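Local coordinates for uncharacterized protein (Burkholderia cenocepacia, PDB 6ANS) that is of unknown function but belongs to the DUF1214 family and binds sodium and phosphate ions in the crystal, at residues I76-V82 / L231-F237; G91-S96 / Y111-R115; N257-P261 / H375-V380. All blocks are in the same frame, centred on the assembly; numbering follows the deposited sequence.

Overall arrangement
Contacts 1 and 2 are buried and adjoin, their centres about 13 Å apart: M80 of helix 60-83 packs on F93, and I76 on P95, so helix 60-83 of contact 1 lies against loop 91-96 of contact 2. Contact 3 is only partly buried and lies across the centre of the chain, about 33 Å from contact 2 and 36 Å from contact 1, centre to centre. Chemistry follows place. Two helices meet in contact 1 through rings, methyl groups and selenium; contact 2 joins a loop to strand 109-115 by paired backbone bonds; contact 3 sets a loop beside strand 377-382 through one hydroxyl bond and two bridging waters.

Contact 1 of 3, residues I76-V82 / L231-F237; sequences IALEMHV and LMRAAQF
The imidazole of H81 is sandwiched. R233 CB lies over one face, 3.8 Å from the ring centroid, a CH-pi contact; M80 CG, from the same helix as H81, covers the opposite face over its centre. Water 1 sits in the ring plane at the edge, accepting from R233 NE at 2.9 Å and donating to H81 O; its link to H81 ND1 is weak. Another weak bond joins H81 NE2 to E144. The guanidinium plane stands 61° from the imidazole and turns its edge, not its face, to H81 ND1.

The F237 side chain fits, as a knob into a hole, among I76, A77, M80 and H81 on the facing helix. Its CG is anti to the backbone N (chi1 -177°), which carries the ring across to M80, whose SE lies 3.5 Å from F237 CE1 in an oblique Met-aromatic contact. M80 is a selenomethionine.

Helices 60-83 and 224-251 run in opposite senses, their local axes inclined at 145° and 8.2 Å apart. Small residues permit this approach: A77 CB is 3.9 Å from A234 CB, and only 3.3 Å from A234 O. Toward the end of helix 60-83, L78 CD2 touches the methyl of A234 and L231 CD2, and V82 CG2 meets L231 CD2 at 4.2 Å. L78 and V82 also pack on S71 and R68 of the second subunit.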
loop_
_atom_site.group_PDB
_atom_site.type_symbol
_atom_site.label_atom_id
_atom_site.label_comp_id
_atom_site.label_asym_id
_atom_site.label_seq_id
_atom_site.Cartn_x
_atom_site.Cartn_y
_atom_site.Cartn_z
ATOM N N ILE A 76 6.173 2.174 3.789
ATOM C CA ILE A 76 7.106 1.181 3.265
ATOM C C ILE A 76 7.704 0.373 4.408
ATOM O O ILE A 76 7.763 -0.864 4.363
ATOM C CB ILE A 76 8.213 1.866 2.439
ATOM C CG1 ILE A 76 7.636 2.527 1.186
ATOM C CG2 ILE A 76 9.266 0.863 2.038
ATOM C CD1 ILE A 76 8.640 3.468 0.526
ATOM N N ALA A 77 8.135 1.070 5.458
ATOM C CA ALA A 77 8.776 0.419 6.589
ATOM C C ALA A 77 7.866 -0.630 7.217
ATOM O O ALA A 77 8.341 -1.684 7.648
ATOM C CB ALA A 77 9.182 1.477 7.617
ATOM N N LEU A 78 6.554 -0.357 7.290
ATOM C CA LEU A 78 5.648 -1.294 7.956
ATOM C C LEU A 78 5.404 -2.544 7.112
ATOM O O LEU A 78 5.232 -3.642 7.650
ATOM C CB LEU A 78 4.322 -0.595 8.301
ATOM C CG LEU A 78 4.363 0.402 9.467
ATOM C CD1 LEU A 78 3.095 1.291 9.501
ATOM C CD2 LEU A 78 4.557 -0.315 10.810
ATOM N N GLU A 79 5.335 -2.395 5.793
ATOM C CA GLU A 79 5.236 -3.576 4.944
ATOM C C GLU A 79 6.515 -4.387 5.020
ATOM O O GLU A 79 6.480 -5.625 5.134
ATOM C CB GLU A 79 4.939 -3.155 3.501
ATOM C CG GLU A 79 3.515 -2.559 3.314
ATOM C CD GLU A 79 3.221 -2.104 1.878
ATOM O OE1 GLU A 79 3.956 -2.489 0.949
ATOM O OE2 GLU A 79 2.252 -1.345 1.675
HETATM N N MSE A 80 7.649 -3.698 4.974
HETATM C CA MSE A 80 8.948 -4.321 5.044
HETATM C C MSE A 80 9.160 -5.105 6.328
HETATM O O MSE A 80 9.586 -6.246 6.287
HETATM C CB MSE A 80 10.037 -3.263 4.914
HETATM C CG MSE A 80 11.439 -3.850 4.936
HETATM SE SE MSE A 80 12.767 -2.431 4.683
HETATM C CE MSE A 80 12.369 -1.885 2.816
ATOM N N HIS A 81 8.839 -4.495 7.472
ATOM C CA HIS A 81 9.276 -5.036 8.749
ATOM C C HIS A 81 8.166 -5.597 9.616
ATOM O O HIS A 81 8.473 -6.277 10.591
ATOM C CB HIS A 81 10.022 -3.964 9.550
ATOM C CG HIS A 81 11.357 -3.628 8.974
ATOM N ND1 HIS A 81 12.380 -4.548 8.908
ATOM C CD2 HIS A 81 11.836 -2.486 8.426
ATOM C CE1 HIS A 81 13.447 -3.977 8.370
ATOM N NE2 HIS A 81 13.143 -2.726 8.071
ATOM N N VAL A 82 6.896 -5.355 9.290
ATOM C CA VAL A 82 5.778 -5.878 10.067
ATOM C C VAL A 82 4.912 -6.828 9.241
ATOM O O VAL A 82 4.681 -7.966 9.639
ATOM C CB VAL A 82 4.934 -4.739 10.676
ATOM C CG1 VAL A 82 3.632 -5.283 11.247
ATOM C CG2 VAL A 82 5.743 -4.043 11.766
ATOM N N LEU A 231 8.276 -3.447 14.774
ATOM C CA LEU A 231 7.902 -2.044 14.953
ATOM C C LEU A 231 9.134 -1.155 15.093
ATOM O O LEU A 231 9.238 -0.108 14.438
ATOM C CB LEU A 231 6.982 -1.891 16.165
ATOM C CG LEU A 231 5.554 -2.397 15.948
ATOM C CD1 LEU A 231 4.791 -2.450 17.273
ATOM C CD2 LEU A 231 4.835 -1.517 14.947
HETATM N N MSE A 232 10.085 -1.550 15.940
HETATM C CA MSE A 232 11.269 -0.726 16.151
HETATM C C MSE A 232 12.090 -0.643 14.861
HETATM O O MSE A 232 12.569 0.434 14.500
HETATM C CB MSE A 232 12.116 -1.258 17.322
HETATM C CG MSE A 232 11.437 -1.061 18.696
HETATM SE SE MSE A 232 10.386 0.642 18.888
HETATM C CE MSE A 232 11.882 1.909 18.632
ATOM N N ARG A 233 12.225 -1.760 14.137
ATOM C CA ARG A 233 12.940 -1.693 12.862
ATOM C C ARG A 233 12.222 -0.771 11.882
ATOM O O ARG A 233 12.866 0.011 11.169
ATOM C CB ARG A 233 13.124 -3.093 12.258
ATOM C CG ARG A 233 14.311 -3.887 12.879
ATOM C CD ARG A 233 14.571 -5.202 12.121
ATOM N NE ARG A 233 13.480 -6.153 12.335
ATOM C CZ ARG A 233 13.385 -6.937 13.404
ATOM N NH1 ARG A 233 14.329 -6.894 14.340
ATOM N NH2 ARG A 233 12.359 -7.771 13.535
ATOM N N ALA A 234 10.888 -0.836 11.845
ATOM C CA ALA A 234 10.135 0.051 10.960
ATOM C C ALA A 234 10.378 1.512 11.316
ATOM O O ALA A 234 10.680 2.330 10.443
ATOM C CB ALA A 234 8.641 -0.283 11.016
ATOM N N ALA A 235 10.284 1.851 12.608
ATOM C CA ALA A 235 10.505 3.234 13.034
ATOM C C ALA A 235 11.925 3.674 12.729
ATOM O O ALA A 235 12.149 4.796 12.260
ATOM C CB ALA A 235 10.213 3.402 14.538
ATOM N N GLN A 236 12.901 2.802 12.996
ATOM C CA GLN A 236 14.294 3.157 12.748
ATOM C C GLN A 236 14.600 3.246 11.258
ATOM O O GLN A 236 15.497 3.997 10.862
ATOM C CB GLN A 236 15.217 2.157 13.454
ATOM C CG GLN A 236 15.369 2.456 14.955
ATOM C CD GLN A 236 15.517 1.205 15.793
ATOM O OE1 GLN A 236 15.842 0.130 15.275
ATOM N NE2 GLN A 236 15.309 1.340 17.111
ATOM N N PHE A 237 13.860 2.502 10.426
ATOM C CA PHE A 237 13.977 2.645 8.976
ATOM C C PHE A 237 13.630 4.061 8.523
ATOM O O PHE A 237 14.321 4.627 7.669
ATOM C CB PHE A 237 13.076 1.621 8.278
ATOM C CG PHE A 237 13.177 1.626 6.765
ATOM C CD1 PHE A 237 14.104 0.809 6.110
ATOM C CD2 PHE A 237 12.330 2.429 6.002
ATOM C CE1 PHE A 237 14.187 0.798 4.712
ATOM C CE2 PHE A 237 12.409 2.433 4.607
ATOM C CZ PHE A 237 13.339 1.611 3.954
HETATM O O HOH W 1 11.218 -7.141 10.761
#

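Contact 2 of 3, residues G91-S96 / Y111-R115; sequences GFFSPS and YQYAR. With PO4 (phosphate ion), chain E.
F93 and Y113 exchange two backbone hydrogen bonds, making a single antiparallel bridge of the hydrogen-bonded kind. F93 N gives to Y113 O at 2.9 Å, in the carbonyl plane; Y113 N gives to F93 O at 2.8 Å, nearly in line with the carbonyl. CA-H...O contacts flank the pair, from F92 CA to Y113 O and from S94 CA to Y111 O. Beyond the bridge, water 3 accepts from Y111 N and donates to S96 O.

At the far end of its side chain, Y111 OH donates to phosphate O3 at 2.6 Å, with O3 in the ring plane. The same hydroxyl bonds N106, while Y278, R194 and R366 also grip the anion. Near the base of this ring, S96 CB packs against Y111 CD2, and S96 OG donates to P95 O within its own segment.

The side chains of F93 and Y113 run side by side in the same direction, their ring planes oblique at 47°. F93 chi1 of 68° sets CG between the backbone N and carbonyl carbon, bringing CE1 to 3.4 Å from Y113 CD2. P95 wedges against the strand, its CG 3.7 Å from Y113 CB and its CD equally near Y111 CB. F92 CD1 rests on Q112 CB and A114 CB, its ring reaching L191 of the neighbouring strand 188-196 and L208 of strand 207-212 in the mixed sheet, while Q112 OE1 is held by Q195.

Loop 91-96 thus pairs briefly with strand 109-115, an outermost strand of its antiparallel sheet, along the edge away from strand 188-196. Two short amide bonds fix the register, F93 and P95 pack on Y113, and F92 on Q112 and A114. At one end, Y111 and two arginines hold a phosphate that probably came from the crystallisation liquor, consistent with a pocket able to accept an anion.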
loop_
_atom_site.group_PDB
_atom_site.type_symbol
_atom_site.label_atom_id
_atom_site.label_comp_id
_atom_site.label_asym_id
_atom_site.label_seq_id
_atom_site.Cartn_x
_atom_site.Cartn_y
_atom_site.Cartn_z
ATOM N N GLY A 91 6.447 -12.819 0.737
ATOM C CA GLY A 91 5.580 -12.272 -0.288
ATOM C C GLY A 91 6.156 -10.973 -0.796
ATOM O O GLY A 91 6.858 -10.265 -0.069
ATOM N N PHE A 92 5.898 -10.683 -2.065
ATOM C CA PHE A 92 6.353 -9.437 -2.658
ATOM C C PHE A 92 5.485 -8.254 -2.229
ATOM O O PHE A 92 4.262 -8.367 -2.099
ATOM C CB PHE A 92 6.355 -9.552 -4.186
ATOM C CG PHE A 92 7.483 -10.384 -4.734
ATOM C CD1 PHE A 92 8.810 -10.024 -4.498
ATOM C CD2 PHE A 92 7.227 -11.509 -5.494
ATOM C CE1 PHE A 92 9.859 -10.783 -5.011
ATOM C CE2 PHE A 92 8.269 -12.277 -6.009
ATOM C CZ PHE A 92 9.586 -11.912 -5.763
ATOM N N PHE A 93 6.128 -7.111 -2.015
ATOM C CA PHE A 93 5.444 -5.829 -1.998
ATOM C C PHE A 93 6.354 -4.864 -2.741
ATOM O O PHE A 93 7.487 -5.199 -3.077
ATOM C CB PHE A 93 5.150 -5.343 -0.565
ATOM C CG PHE A 93 6.394 -4.976 0.199
ATOM C CD1 PHE A 93 7.155 -5.958 0.822
ATOM C CD2 PHE A 93 6.813 -3.653 0.270
ATOM C CE1 PHE A 93 8.312 -5.631 1.519
ATOM C CE2 PHE A 93 7.984 -3.311 0.970
ATOM C CZ PHE A 93 8.734 -4.309 1.586
ATOM N N SER A 94 5.870 -3.650 -2.980
ATOM C CA SER A 94 6.628 -2.667 -3.740
ATOM C C SER A 94 7.285 -1.682 -2.788
ATOM O O SER A 94 6.576 -0.933 -2.118
ATOM C CB SER A 94 5.700 -1.932 -4.709
ATOM O OG SER A 94 6.322 -0.768 -5.219
ATOM N N PRO A 95 8.626 -1.636 -2.690
ATOM C CA PRO A 95 9.277 -0.680 -1.790
ATOM C C PRO A 95 9.422 0.721 -2.369
ATOM O O PRO A 95 10.005 1.588 -1.709
ATOM C CB PRO A 95 10.662 -1.321 -1.560
ATOM C CG PRO A 95 10.962 -1.964 -2.889
ATOM C CD PRO A 95 9.613 -2.449 -3.426
ATOM N N SER A 96 8.958 0.953 -3.591
ATOM C CA SER A 96 8.862 2.294 -4.160
ATOM C C SER A 96 7.901 2.236 -5.332
ATOM O O SER A 96 7.937 1.279 -6.114
ATOM C CB SER A 96 10.210 2.845 -4.630
ATOM O OG SER A 96 10.927 3.453 -3.567
ATOM N N TYR A 111 9.367 -2.098 -8.911
ATOM C CA TYR A 111 10.187 -2.667 -7.853
ATOM C C TYR A 111 9.375 -3.700 -7.101
ATOM O O TYR A 111 8.199 -3.476 -6.786
ATOM C CB TYR A 111 10.655 -1.617 -6.846
ATOM C CG TYR A 111 11.648 -0.600 -7.332
ATOM C CD1 TYR A 111 13.010 -0.900 -7.390
ATOM C CD2 TYR A 111 11.241 0.690 -7.666
ATOM C CE1 TYR A 111 13.936 0.046 -7.808
ATOM C CE2 TYR A 111 12.159 1.649 -8.080
ATOM C CZ TYR A 111 13.510 1.313 -8.144
ATOM O OH TYR A 111 14.422 2.247 -8.544
ATOM N N GLN A 112 10.024 -4.803 -6.756
ATOM C CA GLN A 112 9.397 -5.804 -5.912
ATOM C C GLN A 112 10.413 -6.262 -4.884
ATOM O O GLN A 112 11.573 -6.503 -5.218
ATOM C CB GLN A 112 8.895 -6.988 -6.727
ATOM C CG GLN A 112 7.800 -6.598 -7.710
ATOM C CD GLN A 112 7.237 -7.812 -8.397
ATOM O OE1 GLN A 112 7.802 -8.309 -9.367
ATOM N NE2 GLN A 112 6.155 -8.347 -7.841
ATOM N N TYR A 113 9.961 -6.407 -3.646
ATOM C CA TYR A 113 10.825 -6.718 -2.525
ATOM C C TYR A 113 10.159 -7.816 -1.721
ATOM O O TYR A 113 8.950 -7.766 -1.470
ATOM C CB TYR A 113 11.041 -5.451 -1.669
ATOM C CG TYR A 113 11.914 -5.545 -0.431
ATOM C CD1 TYR A 113 13.089 -4.813 -0.342
ATOM C CD2 TYR A 113 11.543 -6.314 0.666
ATOM C CE1 TYR A 113 13.883 -4.855 0.794
ATOM C CE2 TYR A 113 12.340 -6.362 1.814
ATOM C CZ TYR A 113 13.505 -5.622 1.873
ATOM O OH TYR A 113 14.308 -5.660 3.005
ATOM N N ALA A 114 10.947 -8.802 -1.312
ATOM C CA ALA A 114 10.483 -9.807 -0.368
ATOM C C ALA A 114 11.536 -10.004 0.711
ATOM O O ALA A 114 12.736 -10.093 0.415
ATOM C CB ALA A 114 10.186 -11.140 -1.055
ATOM N N ARG A 115 11.078 -10.086 1.957
ATOM C CA ARG A 115 11.952 -10.492 3.045
ATOM C C ARG A 115 12.203 -11.980 2.943
ATOM O O ARG A 115 11.279 -12.763 2.730
ATOM C CB ARG A 115 11.338 -10.171 4.408
ATOM C CG ARG A 115 11.188 -8.696 4.711
ATOM C CD ARG A 115 12.545 -8.012 4.794
ATOM N NE ARG A 115 13.283 -8.301 6.017
ATOM C CZ ARG A 115 14.243 -7.508 6.484
ATOM N NH1 ARG A 115 14.555 -6.397 5.823
ATOM N NH2 ARG A 115 14.896 -7.816 7.599
HETATM P P PO4 E . 17.859 2.091 -9.056
HETATM O O1 PO4 E . 18.358 2.185 -10.478
HETATM O O2 PO4 E . 17.415 3.461 -8.654
HETATM O O3 PO4 E . 16.726 1.103 -8.932
HETATM O O4 PO4 E . 19.018 1.618 -8.215
HETATM O O HOH W 2 8.525 -11.459 2.342
HETATM O O HOH W 3 7.399 0.038 -8.309
#

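Contact 3 of 3, residues N257-P261 / H375-V380; sequences NALPP and HPRTRV
L259, T378 and N257 lose the most surface here, and the bond between the last two is the direct polar link. T378 OG1 donates to N257 O at 2.7 Å, meeting a lone pair in the carbonyl plane at a C=O...donor angle of 136°. With chi1 at 70°, OG1 stands between the backbone N and the carbonyl carbon, which turns the hydroxyl to the loop and leaves CG2 alongside L259, 4.1 Å from L259 CB. The N257 side chain passes obliquely by V380, its ND2 3.8 Å from V380 CG2, while its OD1 takes a bond from S284 N.

L259 points toward P376 and T378 without direct backbone pairing to them. Two waters span the gap instead: water 5 accepts from L259 N and donates to P376 O, and water 4 donates to both L259 O, at 2.7 Å, and P376 O. The P376 carbonyl therefore receives two water protons. L259 CD2 lies 4.3 Å from P376 CG, and both side chains also rest on W365.

Loop 257-261 and segment 375-380 run almost exactly antiparallel, 175° apart. The latter leads into strand 377-382, an outermost strand of a mixed sheet beside 289-295, whereas N257 pairs by backbone with C282 of strand 276-284, an outermost strand of another sheet. The loop consequently joins the margins of two sheets.

At the H375 end, P261 CG sits over the centre of the H375 ring, 3.6 Å from its centroid, a CH-pi contact. H375 ND1 is hydrogen-bonded to Y279 OH.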
loop_
_atom_site.group_PDB
_atom_site.type_symbol
_atom_site.label_atom_id
_atom_site.label_comp_id
_atom_site.label_asym_id
_atom_site.label_seq_id
_atom_site.Cartn_x
_atom_site.Cartn_y
_atom_site.Cartn_z
ATOM N N ASN A 257 23.811 21.875 -9.779
ATOM C CA ASN A 257 23.515 22.085 -11.200
ATOM C C ASN A 257 24.555 21.483 -12.141
ATOM O O ASN A 257 24.491 21.732 -13.342
ATOM C CB ASN A 257 23.334 23.573 -11.542
ATOM C CG ASN A 257 22.040 24.150 -10.972
ATOM O OD1 ASN A 257 21.048 23.437 -10.814
ATOM N ND2 ASN A 257 22.042 25.444 -10.684
ATOM N N ALA A 258 25.521 20.720 -11.638
ATOM C CA ALA A 258 26.325 19.831 -12.467
ATOM C C ALA A 258 25.859 18.405 -12.208
ATOM O O ALA A 258 25.068 18.155 -11.305
ATOM C CB ALA A 258 27.830 19.988 -12.178
ATOM N N LEU A 259 26.357 17.451 -12.986
ATOM C CA LEU A 259 25.919 16.058 -12.861
ATOM C C LEU A 259 27.118 15.121 -12.921
ATOM O O LEU A 259 27.253 14.317 -13.853
ATOM C CB LEU A 259 24.901 15.726 -13.953
ATOM C CG LEU A 259 24.063 14.472 -13.791
ATOM C CD1 LEU A 259 23.500 14.420 -12.392
ATOM C CD2 LEU A 259 22.923 14.494 -14.835
ATOM N N PRO A 260 28.001 15.181 -11.924
ATOM C CA PRO A 260 29.202 14.349 -11.947
ATOM C C PRO A 260 28.868 12.890 -11.703
ATOM O O PRO A 260 27.812 12.572 -11.129
ATOM C CB PRO A 260 30.053 14.929 -10.803
ATOM C CG PRO A 260 29.057 15.433 -9.838
ATOM C CD PRO A 260 27.913 15.968 -10.679
ATOM N N PRO A 261 29.747 11.978 -12.131
ATOM C CA PRO A 261 29.571 10.556 -11.798
ATOM C C PRO A 261 29.557 10.360 -10.287
ATOM O O PRO A 261 30.320 10.993 -9.558
ATOM C CB PRO A 261 30.798 9.882 -12.433
ATOM C CG PRO A 261 31.358 10.877 -13.411
ATOM C CD PRO A 261 30.991 12.234 -12.885
ATOM N N HIS A 375 29.829 10.949 -19.809
ATOM C CA HIS A 375 29.529 11.805 -18.664
ATOM C C HIS A 375 28.811 13.070 -19.115
ATOM O O HIS A 375 29.388 13.851 -19.880
ATOM C CB HIS A 375 30.811 12.149 -17.934
ATOM C CG HIS A 375 31.481 10.958 -17.326
ATOM N ND1 HIS A 375 30.788 9.821 -16.969
ATOM C CD2 HIS A 375 32.781 10.715 -17.026
ATOM C CE1 HIS A 375 31.626 8.938 -16.457
ATOM N NE2 HIS A 375 32.841 9.457 -16.475
ATOM N N PRO A 376 27.584 13.324 -18.665
ATOM C CA PRO A 376 26.881 14.535 -19.100
ATOM C C PRO A 376 27.589 15.809 -18.656
ATOM O O PRO A 376 28.183 15.875 -17.576
ATOM C CB PRO A 376 25.503 14.407 -18.435
ATOM C CG PRO A 376 25.364 12.953 -18.086
ATOM C CD PRO A 376 26.758 12.505 -17.763
ATOM N N ARG A 377 27.524 16.822 -19.510
ATOM C CA ARG A 377 27.867 18.183 -19.144
ATOM C C ARG A 377 26.578 18.979 -18.973
ATOM O O ARG A 377 25.525 18.618 -19.506
ATOM C CB ARG A 377 28.762 18.841 -20.200
ATOM C CG ARG A 377 28.240 18.775 -21.620
ATOM C CD ARG A 377 29.319 19.204 -22.638
ATOM N NE ARG A 377 28.869 19.041 -24.023
ATOM C CZ ARG A 377 28.068 19.903 -24.643
ATOM N NH1 ARG A 377 27.644 20.986 -24.004
ATOM N NH2 ARG A 377 27.697 19.694 -25.900
ATOM N N THR A 378 26.666 20.054 -18.192
ATOM C CA THR A 378 25.513 20.878 -17.869
ATOM C C THR A 378 25.893 22.348 -17.978
ATOM O O THR A 378 27.062 22.718 -17.853
ATOM C CB THR A 378 24.995 20.615 -16.449
ATOM O OG1 THR A 378 25.950 21.116 -15.505
ATOM C CG2 THR A 378 24.780 19.116 -16.208
ATOM N N ARG A 379 24.881 23.187 -18.198
ATOM C CA ARG A 379 25.041 24.629 -18.062
ATOM C C ARG A 379 23.672 25.239 -17.790
ATOM O O ARG A 379 22.641 24.681 -18.177
ATOM C CB ARG A 379 25.696 25.256 -19.296
ATOM C CG ARG A 379 24.849 25.264 -20.541
ATOM C CD ARG A 379 25.675 25.681 -21.758
ATOM N NE ARG A 379 24.828 25.966 -22.914
ATOM C CZ ARG A 379 24.348 25.033 -23.731
ATOM N NH1 ARG A 379 24.631 23.755 -23.507
ATOM N NH2 ARG A 379 23.580 25.377 -24.762
ATOM N N VAL A 380 23.671 26.348 -17.054
ATOM C CA VAL A 380 22.456 27.088 -16.733
ATOM C C VAL A 380 22.314 28.271 -17.680
ATOM O O VAL A 380 23.256 29.050 -17.862
ATOM C CB VAL A 380 22.459 27.563 -15.271
ATOM C CG1 VAL A 380 21.216 28.405 -14.998
ATOM C CG2 VAL A 380 22.518 26.366 -14.327
HETATM O O HOH W 4 29.209 13.995 -15.737
HETATM O O HOH W 5 28.159 17.661 -15.121
#